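PDB 4R12: nicastrin from Dictyostelium purpureum, which probably serves as an essential subunit of gamma-secretase, the complex that cleaves membrane proteins such as Notch receptors and the amyloid precursor protein within the membrane. Local coordinates for residues W127-D132 with D404-N409; L219-T224 with P482-S487; T321-N326 with P396-T401. All coordinates share one frame; numbering follows the deposited sequence.

Contact 1: W127-D132 with D404-N409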
loop_
_atom_site.group_PDB
_atom_site.type_symbol
_atom_site.label_atom_id
_atom_site.label_comp_id
_atom_site.label_asym_id
_atom_site.label_seq_id
_atom_site.Cartn_x
_atom_site.Cartn_y
_atom_site.Cartn_z
ATOM N N TRP A 127 16.842 2.799 -7.921
ATOM C CA TRP A 127 15.812 1.997 -8.571
ATOM C C TRP A 127 14.691 2.863 -9.160
ATOM O O TRP A 127 14.030 2.478 -10.125
ATOM C CB TRP A 127 15.228 0.989 -7.570
ATOM C CG TRP A 127 16.184 -0.105 -7.225
ATOM C CD1 TRP A 127 17.011 -0.176 -6.134
ATOM C CD2 TRP A 127 16.422 -1.294 -7.987
ATOM N NE1 TRP A 127 17.757 -1.345 -6.181
ATOM C CE2 TRP A 127 17.405 -2.046 -7.311
ATOM C CE3 TRP A 127 15.893 -1.795 -9.184
ATOM C CZ2 TRP A 127 17.870 -3.274 -7.790
ATOM C CZ3 TRP A 127 16.350 -3.013 -9.657
ATOM C CH2 TRP A 127 17.330 -3.739 -8.962
ATOM N N ASN A 128 14.515 4.046 -8.576
ATOM C CA ASN A 128 13.471 4.997 -8.957
ATOM C C ASN A 128 14.137 6.350 -9.281
ATOM O O ASN A 128 13.908 7.340 -8.579
ATOM C CB ASN A 128 12.461 5.113 -7.797
ATOM C CG ASN A 128 11.224 5.959 -8.135
ATOM O OD1 ASN A 128 10.785 6.023 -9.276
ATOM N ND2 ASN A 128 10.662 6.618 -7.112
ATOM N N PRO A 129 14.996 6.386 -10.324
ATOM C CA PRO A 129 15.928 7.520 -10.481
ATOM C C PRO A 129 15.257 8.849 -10.872
ATOM O O PRO A 129 15.842 9.915 -10.681
ATOM C CB PRO A 129 16.880 7.031 -11.591
ATOM C CG PRO A 129 16.058 6.071 -12.387
ATOM C CD PRO A 129 15.171 5.379 -11.391
ATOM N N ASN A 130 14.034 8.792 -11.393
ATOM C CA ASN A 130 13.331 10.004 -11.811
ATOM C C ASN A 130 12.727 10.792 -10.634
ATOM O O ASN A 130 12.275 11.920 -10.803
ATOM C CB ASN A 130 12.240 9.639 -12.816
ATOM C CG ASN A 130 11.609 10.852 -13.462
ATOM O OD1 ASN A 130 10.394 11.045 -13.390
ATOM N ND2 ASN A 130 12.431 11.684 -14.092
ATOM N N ALA A 131 12.745 10.193 -9.448
ATOM C CA ALA A 131 12.058 10.728 -8.283
ATOM C C ALA A 131 12.601 12.083 -7.828
ATOM O O ALA A 131 13.808 12.325 -7.892
ATOM C CB ALA A 131 12.152 9.733 -7.140
ATOM N N ASP A 132 11.726 12.963 -7.348
ATOM C CA ASP A 132 12.212 14.229 -6.798
ATOM C C ASP A 132 12.011 14.325 -5.277
ATOM O O ASP A 132 12.325 15.351 -4.665
ATOM C CB ASP A 132 11.564 15.418 -7.532
ATOM C CG ASP A 132 10.122 15.699 -7.101
ATOM O OD1 ASP A 132 9.511 14.911 -6.342
ATOM O OD2 ASP A 132 9.591 16.735 -7.551
ATOM N N ASP A 404 14.063 -4.585 -15.223
ATOM C CA ASP A 404 15.403 -5.119 -15.002
ATOM C C ASP A 404 16.083 -4.274 -13.926
ATOM O O ASP A 404 16.312 -4.741 -12.800
ATOM C CB ASP A 404 16.206 -5.123 -16.305
ATOM C CG ASP A 404 17.693 -5.433 -16.085
ATOM O OD1 ASP A 404 18.027 -6.085 -15.069
ATOM O OD2 ASP A 404 18.515 -5.025 -16.926
ATOM N N TYR A 405 16.396 -3.028 -14.261
ATOM C CA TYR A 405 16.952 -2.103 -13.271
ATOM C C TYR A 405 15.921 -1.003 -12.935
ATOM O O TYR A 405 15.036 -1.218 -12.101
ATOM C CB TYR A 405 18.282 -1.516 -13.787
ATOM C CG TYR A 405 18.990 -0.564 -12.836
ATOM C CD1 TYR A 405 18.629 -0.476 -11.497
ATOM C CD2 TYR A 405 20.020 0.261 -13.289
ATOM C CE1 TYR A 405 19.266 0.405 -10.630
ATOM C CE2 TYR A 405 20.668 1.148 -12.429
ATOM C CZ TYR A 405 20.281 1.214 -11.101
ATOM O OH TYR A 405 20.906 2.086 -10.242
ATOM N N LYS A 406 16.042 0.164 -13.569
ATOM C CA LYS A 406 15.120 1.292 -13.355
ATOM C C LYS A 406 13.642 0.858 -13.414
ATOM O O LYS A 406 13.232 0.152 -14.335
ATOM C CB LYS A 406 15.402 2.386 -14.405
ATOM C CG LYS A 406 14.349 3.473 -14.535
ATOM C CD LYS A 406 14.741 4.522 -15.612
ATOM C CE LYS A 406 13.754 5.707 -15.610
ATOM N NZ LYS A 406 14.373 6.980 -16.085
ATOM N N TYR A 407 12.862 1.266 -12.416
ATOM C CA TYR A 407 11.430 0.953 -12.368
ATOM C C TYR A 407 10.730 1.231 -13.694
ATOM O O TYR A 407 10.978 2.256 -14.326
ATOM C CB TYR A 407 10.734 1.786 -11.272
ATOM C CG TYR A 407 10.898 1.314 -9.841
ATOM C CD1 TYR A 407 11.472 0.081 -9.537
ATOM C CD2 TYR A 407 10.443 2.100 -8.784
ATOM C CE1 TYR A 407 11.598 -0.343 -8.209
ATOM C CE2 TYR A 407 10.559 1.684 -7.463
ATOM C CZ TYR A 407 11.146 0.466 -7.182
ATOM O OH TYR A 407 11.254 0.060 -5.865
ATOM N N SER A 408 9.855 0.327 -14.118
ATOM C CA SER A 408 8.991 0.617 -15.251
ATOM C C SER A 408 7.856 1.581 -14.844
ATOM O O SER A 408 7.406 2.395 -15.645
ATOM C CB SER A 408 8.418 -0.687 -15.827
ATOM O OG SER A 408 9.489 -1.502 -16.309
ATOM N N ASN A 409 7.396 1.466 -13.607
ATOM C CA ASN A 409 6.438 2.415 -13.020
ATOM C C ASN A 409 6.927 3.867 -13.111
ATOM O O ASN A 409 7.868 4.248 -12.419
ATOM C CB ASN A 409 6.191 2.042 -11.552
ATOM C CG ASN A 409 4.975 2.757 -10.945
ATOM O OD1 ASN A 409 4.409 3.672 -11.546
ATOM N ND2 ASN A 409 4.599 2.356 -9.730
HETATM O O HOH W 1 8.510 6.330 -10.819
#

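Contact 2: L219-T224 with P482-S487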
loop_
_atom_site.group_PDB
_atom_site.type_symbol
_atom_site.label_atom_id
_atom_site.label_comp_id
_atom_site.label_asym_id
_atom_site.label_seq_id
_atom_site.Cartn_x
_atom_site.Cartn_y
_atom_site.Cartn_z
ATOM N N LEU A 219 3.356 -10.692 -1.197
ATOM C CA LEU A 219 3.482 -9.382 -1.810
ATOM C C LEU A 219 3.234 -8.313 -0.756
ATOM O O LEU A 219 2.602 -8.580 0.279
ATOM C CB LEU A 219 2.503 -9.210 -2.981
ATOM C CG LEU A 219 0.997 -9.422 -2.779
ATOM C CD1 LEU A 219 0.313 -8.227 -2.092
ATOM C CD2 LEU A 219 0.332 -9.714 -4.136
ATOM N N PRO A 220 3.736 -7.101 -1.011
ATOM C CA PRO A 220 3.393 -5.945 -0.182
ATOM C C PRO A 220 2.122 -5.294 -0.721
ATOM O O PRO A 220 2.123 -4.884 -1.877
ATOM C CB PRO A 220 4.614 -5.030 -0.348
ATOM C CG PRO A 220 5.091 -5.321 -1.753
ATOM C CD PRO A 220 4.773 -6.784 -2.015
ATOM N N PHE A 221 1.045 -5.222 0.054
ATOM C CA PHE A 221 -0.171 -4.637 -0.526
ATOM C C PHE A 221 -0.367 -3.153 -0.193
ATOM O O PHE A 221 -1.200 -2.486 -0.826
ATOM C CB PHE A 221 -1.430 -5.441 -0.139
ATOM C CG PHE A 221 -1.902 -5.263 1.290
ATOM C CD1 PHE A 221 -2.857 -4.289 1.616
ATOM C CD2 PHE A 221 -1.469 -6.124 2.291
ATOM C CE1 PHE A 221 -3.324 -4.156 2.915
ATOM C CE2 PHE A 221 -1.931 -5.998 3.589
ATOM C CZ PHE A 221 -2.865 -5.013 3.904
ATOM N N ASP A 222 0.396 -2.610 0.746
ATOM C CA ASP A 222 0.224 -1.193 1.063
ATOM C C ASP A 222 0.915 -0.315 0.015
ATOM O O ASP A 222 1.803 -0.768 -0.720
ATOM C CB ASP A 222 0.744 -0.864 2.473
ATOM C CG ASP A 222 2.241 -1.064 2.616
ATOM O OD1 ASP A 222 2.733 -2.153 2.265
ATOM O OD2 ASP A 222 2.930 -0.126 3.080
ATOM N N THR A 223 0.469 0.936 -0.066
ATOM C CA THR A 223 0.915 1.855 -1.099
ATOM C C THR A 223 1.320 3.195 -0.504
ATOM O O THR A 223 1.163 3.428 0.702
ATOM C CB THR A 223 -0.188 2.106 -2.130
ATOM O OG1 THR A 223 -1.375 2.492 -1.430
ATOM C CG2 THR A 223 -0.462 0.839 -2.963
ATOM N N THR A 224 1.828 4.087 -1.352
ATOM C CA THR A 224 2.186 5.436 -0.909
ATOM C C THR A 224 1.757 6.471 -1.927
ATOM O O THR A 224 1.503 6.152 -3.081
ATOM C CB THR A 224 3.697 5.603 -0.678
ATOM O OG1 THR A 224 4.410 5.180 -1.851
ATOM C CG2 THR A 224 4.155 4.799 0.525
ATOM N N PRO A 482 -9.860 3.639 -4.429
ATOM C CA PRO A 482 -9.070 2.651 -3.690
ATOM C C PRO A 482 -7.810 3.313 -3.142
ATOM O O PRO A 482 -7.133 4.007 -3.900
ATOM C CB PRO A 482 -8.700 1.598 -4.746
ATOM C CG PRO A 482 -9.582 1.891 -5.941
ATOM C CD PRO A 482 -9.943 3.340 -5.868
ATOM N N ASN A 483 -7.525 3.154 -1.857
ATOM C CA ASN A 483 -6.282 3.695 -1.320
ATOM C C ASN A 483 -5.707 2.750 -0.277
ATOM O O ASN A 483 -6.389 2.377 0.667
ATOM C CB ASN A 483 -6.492 5.104 -0.741
ATOM C CG ASN A 483 -7.538 5.151 0.376
ATOM O OD1 ASN A 483 -7.203 5.408 1.538
ATOM N ND2 ASN A 483 -8.810 4.960 0.020
ATOM N N PHE A 484 -4.455 2.347 -0.469
ATOM C CA PHE A 484 -3.866 1.271 0.330
ATOM C C PHE A 484 -2.723 1.744 1.234
ATOM O O PHE A 484 -1.931 0.937 1.727
ATOM C CB PHE A 484 -3.381 0.145 -0.604
ATOM C CG PHE A 484 -4.507 -0.495 -1.382
ATOM C CD1 PHE A 484 -5.256 -1.517 -0.814
ATOM C CD2 PHE A 484 -4.835 -0.056 -2.657
ATOM C CE1 PHE A 484 -6.316 -2.105 -1.510
ATOM C CE2 PHE A 484 -5.895 -0.641 -3.356
ATOM C CZ PHE A 484 -6.628 -1.668 -2.770
ATOM N N TYR A 485 -2.649 3.047 1.473
ATOM C CA TYR A 485 -1.730 3.533 2.505
ATOM C C TYR A 485 -2.126 2.853 3.816
ATOM O O TYR A 485 -3.308 2.753 4.131
ATOM C CB TYR A 485 -1.796 5.055 2.614
ATOM C CG TYR A 485 -1.191 5.597 3.890
ATOM C CD1 TYR A 485 0.139 5.358 4.204
ATOM C CD2 TYR A 485 -1.949 6.379 4.759
ATOM C CE1 TYR A 485 0.703 5.873 5.373
ATOM C CE2 TYR A 485 -1.397 6.900 5.928
ATOM C CZ TYR A 485 -0.072 6.634 6.227
ATOM O OH TYR A 485 0.487 7.139 7.371
ATOM N N SER A 486 -1.146 2.345 4.558
ATOM C CA SER A 486 -1.425 1.540 5.744
ATOM C C SER A 486 -2.150 2.309 6.852
ATOM O O SER A 486 -2.847 1.711 7.669
ATOM C CB SER A 486 -0.114 0.969 6.315
ATOM O OG SER A 486 0.692 2.015 6.828
ATOM N N SER A 487 -1.968 3.627 6.873
ATOM C CA SER A 487 -2.456 4.464 7.977
ATOM C C SER A 487 -1.795 4.015 9.286
ATOM O O SER A 487 -0.656 3.514 9.274
ATOM C CB SER A 487 -4.002 4.426 8.065
ATOM O OG SER A 487 -4.490 5.304 9.054
HETATM O O HOH W 2 1.623 2.345 3.074
#

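Contact 3: T321-N326 with P396-T401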
loop_
_atom_site.group_PDB
_atom_site.type_symbol
_atom_site.label_atom_id
_atom_site.label_comp_id
_atom_site.label_asym_id
_atom_site.label_seq_id
_atom_site.Cartn_x
_atom_site.Cartn_y
_atom_site.Cartn_z
ATOM N N THR A 321 10.624 -22.204 -0.124
ATOM C CA THR A 321 10.600 -21.427 -1.363
ATOM C C THR A 321 9.827 -20.142 -1.135
ATOM O O THR A 321 8.751 -20.171 -0.564
ATOM C CB THR A 321 9.928 -22.190 -2.525
ATOM O OG1 THR A 321 10.674 -23.376 -2.832
ATOM C CG2 THR A 321 9.851 -21.311 -3.765
ATOM N N ILE A 322 10.370 -19.013 -1.575
ATOM C CA ILE A 322 9.633 -17.761 -1.473
ATOM C C ILE A 322 9.437 -17.154 -2.852
ATOM O O ILE A 322 10.403 -16.936 -3.581
ATOM C CB ILE A 322 10.359 -16.745 -0.565
ATOM C CG1 ILE A 322 10.409 -17.267 0.876
ATOM C CG2 ILE A 322 9.661 -15.394 -0.627
ATOM C CD1 ILE A 322 11.215 -16.384 1.823
ATOM N N ILE A 323 8.184 -16.900 -3.208
ATOM C CA ILE A 323 7.848 -16.173 -4.419
ATOM C C ILE A 323 7.220 -14.818 -4.038
ATOM O O ILE A 323 6.239 -14.777 -3.293
ATOM C CB ILE A 323 6.851 -16.971 -5.298
ATOM C CG1 ILE A 323 7.315 -18.423 -5.463
ATOM C CG2 ILE A 323 6.653 -16.302 -6.652
ATOM C CD1 ILE A 323 8.584 -18.557 -6.276
ATOM N N GLU A 324 7.776 -13.724 -4.548
ATOM C CA GLU A 324 7.224 -12.406 -4.277
ATOM C C GLU A 324 6.805 -11.707 -5.562
ATOM O O GLU A 324 7.535 -11.706 -6.552
ATOM C CB GLU A 324 8.225 -11.517 -3.528
ATOM C CG GLU A 324 7.671 -10.105 -3.222
ATOM C CD GLU A 324 8.642 -9.248 -2.434
ATOM O OE1 GLU A 324 9.730 -9.765 -2.073
ATOM O OE2 GLU A 324 8.330 -8.051 -2.188
ATOM N N LEU A 325 5.617 -11.114 -5.533
ATOM C CA LEU A 325 5.168 -10.247 -6.609
ATOM C C LEU A 325 5.499 -8.802 -6.236
ATOM O O LEU A 325 5.123 -8.347 -5.172
ATOM C CB LEU A 325 3.665 -10.413 -6.836
ATOM C CG LEU A 325 3.216 -11.862 -7.018
ATOM C CD1 LEU A 325 1.739 -11.870 -7.363
ATOM C CD2 LEU A 325 4.043 -12.559 -8.106
ATOM N N ASN A 326 6.214 -8.082 -7.096
ATOM C CA ASN A 326 6.592 -6.726 -6.727
ATOM C C ASN A 326 6.711 -5.814 -7.939
ATOM O O ASN A 326 7.790 -5.695 -8.546
ATOM C CB ASN A 326 7.902 -6.744 -5.940
ATOM C CG ASN A 326 8.092 -5.471 -5.123
ATOM O OD1 ASN A 326 8.096 -4.374 -5.679
ATOM N ND2 ASN A 326 8.196 -5.610 -3.800
ATOM N N PRO A 396 15.388 -20.970 -2.114
ATOM C CA PRO A 396 15.237 -20.151 -3.319
ATOM C C PRO A 396 14.227 -19.014 -3.126
ATOM O O PRO A 396 13.113 -19.225 -2.634
ATOM C CB PRO A 396 14.755 -21.158 -4.366
ATOM C CG PRO A 396 14.106 -22.244 -3.572
ATOM C CD PRO A 396 14.898 -22.347 -2.314
ATOM N N VAL A 397 14.644 -17.816 -3.512
ATOM C CA VAL A 397 13.807 -16.635 -3.450
ATOM C C VAL A 397 13.709 -16.040 -4.845
ATOM O O VAL A 397 14.724 -15.812 -5.501
ATOM C CB VAL A 397 14.373 -15.594 -2.474
ATOM C CG1 VAL A 397 13.562 -14.304 -2.543
ATOM C CG2 VAL A 397 14.402 -16.148 -1.045
ATOM N N VAL A 398 12.483 -15.837 -5.310
ATOM C CA VAL A 398 12.245 -15.261 -6.620
ATOM C C VAL A 398 11.340 -14.057 -6.473
ATOM O O VAL A 398 10.181 -14.186 -6.067
ATOM C CB VAL A 398 11.598 -16.260 -7.589
ATOM C CG1 VAL A 398 11.388 -15.601 -8.948
ATOM C CG2 VAL A 398 12.461 -17.536 -7.723
ATOM N N VAL A 399 11.887 -12.890 -6.778
ATOM C CA VAL A 399 11.106 -11.668 -6.806
ATOM C C VAL A 399 10.747 -11.379 -8.262
ATOM O O VAL A 399 11.621 -11.220 -9.108
ATOM C CB VAL A 399 11.875 -10.488 -6.180
ATOM C CG1 VAL A 399 11.023 -9.234 -6.162
ATOM C CG2 VAL A 399 12.326 -10.850 -4.760
ATOM N N ILE A 400 9.455 -11.339 -8.553
ATOM C CA ILE A 400 8.982 -11.086 -9.906
ATOM C C ILE A 400 8.581 -9.616 -10.072
ATOM O O ILE A 400 7.727 -9.132 -9.341
ATOM C CB ILE A 400 7.771 -11.990 -10.248
ATOM C CG1 ILE A 400 8.110 -13.468 -9.999
ATOM C CG2 ILE A 400 7.310 -11.747 -11.675
ATOM C CD1 ILE A 400 6.967 -14.449 -10.376
ATOM N N THR A 401 9.196 -8.919 -11.028
ATOM C CA THR A 401 8.907 -7.505 -11.269
ATOM C C THR A 401 8.760 -7.226 -12.753
ATOM O O THR A 401 8.987 -8.108 -13.587
ATOM C CB THR A 401 10.039 -6.563 -10.728
ATOM O OG1 THR A 401 11.104 -6.495 -11.688
ATOM C CG2 THR A 401 10.595 -7.048 -9.392
#

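Contact 1: W127-D132 with D404-N409
W127 O accepts the backbone N-H of Y407 in an almost straight bond, 2.8 Å from Y407 N with 169° at the hydrogen. The same oxygen also lies over one face of the Y407 ring, 3.4 Å from Y407 CG. Y407 CG sits beside its own backbone N, chi1 -79°, on the W127 side. There Y407 CE1 meets W127 CB at 3.9 Å, and Y407 CD2 packs against N128 CB at 3.8 Å. Neither segment is regular: 127-132, with a type I turn from N128 to A131, belongs to the nicastrin small lobe and 404-409 to the large lobe, making this a loop-to-loop junction between the lobes. N128 ND2 is held on the small-lobe side by S107 OG and S110 O. Beyond the hydrogen bond between the backbones, the rim of Y405 stands on the indole of W127 in an edge-to-face pair, ring planes 88° apart and Y405 CD1 3.8 Å from W127 CE3. Y405 OH is hydrogen-bonded to E126 N, which fixes the far end of that ring. D404 O approaches the indole at its edge, 3.6 Å from W127 CZ3. K406 runs extended past P129, its CG 3.8 Å from P129 CG.

Contact 2: L219-T224 with P482-S487
T223 and F484 meet at an oblique crossing, with T223 OG1 3.2 Å from F484 CB and T223 CG2 against the same carbon. OG1 lies between the backbone N and the carbonyl carbon of T223, chi1 52°, which turns it to the 482-487 side; its hydrogen bond goes to S231 O. F484 starts out toward the other segment, but its ring leads away to an edge-to-face pair with F462 and to I505 of helix 500-512. F484 CD1 reaches the edge of the F221 ring only loosely, at 4.4 Å from F221 CD1, while F221 O sits 3.4 Å from F484 CB. The contact lies just past strand 214-220, in the large lobe, which is related to the zinc exopeptidases, where the chain heads for helix 234-252. Here T223 N donates to F484 O at 3.0 Å from above the carbonyl plane, and D222 CA adds a CA-H contact to that oxygen at 3.1 Å. One water bridges the segments, donating to D222 OD2 and, at 2.6 Å, to T223 O, and accepting from S486 N. The D222 carboxylate also accepts the backbone N-H groups of E271 and R272, a grip that fixes its rotation.

Contact 3: T321-N326 with P396-T401
I323 and V398 come together through a bend in the isoleucine: chi2 of -67° folds I323 CD1 over to V398 CB, 4.0 Å away, the two side chains lying side by side. I400 reaches farther, its CD1 touching both I323 CG2 and L325 CD2 at 4.2 Å. E324 takes the other face of the sheet, with CG anti to the backbone N (chi1 -180°) and an extended chain alongside V399; E324 OE1 lies 3.9 Å from V399 CG2. The backbones carrying these groups form a regular parallel ladder, their strand axes 14° apart. I322 N donates to P396 O, V398 N to I322 O, E324 N to V398 O, I400 N to E324 O and N326 N to I400 O, so that bonds alternate in direction along the pair. Among them, I400 N to E324 O spans 2.8 Å. The buried carboxylate of E324 is satisfied by several donors: N326 ND2 meets OE2 at 2.9 Å from above the carboxylate plane, S384 N binds the same oxygen, and S385 OG pairs with OE1. An alanine here would probably leave N326 ND2 and S384 N without their acceptor, deprive S385 OG of its partner and open a gap beside V399 CG2. At the far end T401 CG2 presses on N326 O, 3.2 Å away, while T401 OG1 is hydrogen-bonded to H345 NE2. These are inner strands of the large lobe: 319-325 is flanked by parallel strand 214-220, and 397-401 by antiparallel strand 339-347. Helix 352-362 packs V354 and L358 against the face of I323, V398 and I400, and helix 385-389 lies on the I322, V397 and V399 face.

In the fold
The three contacts form a triangle, with centres about 19 Å apart for every pair. Contact 2 lies at the core of the molecule, its centre about 1 Å from the centre of the chain, whereas contacts 1 and 3 each lie about 18 Å out. Along the sequence, 127-132 comes first, then 219-224, 321-326, 396-401, 404-409 and 482-487. Strands 214-220 and 319-325 are sheet neighbours and join contacts 2 and 3 directly, L219 CB packing on L325 O at 3.5 Å. Strand 397-401 of contact 3 runs almost at once into 404-409, so the large-lobe sheet passes straight to the loop that meets the small lobe in contact 1.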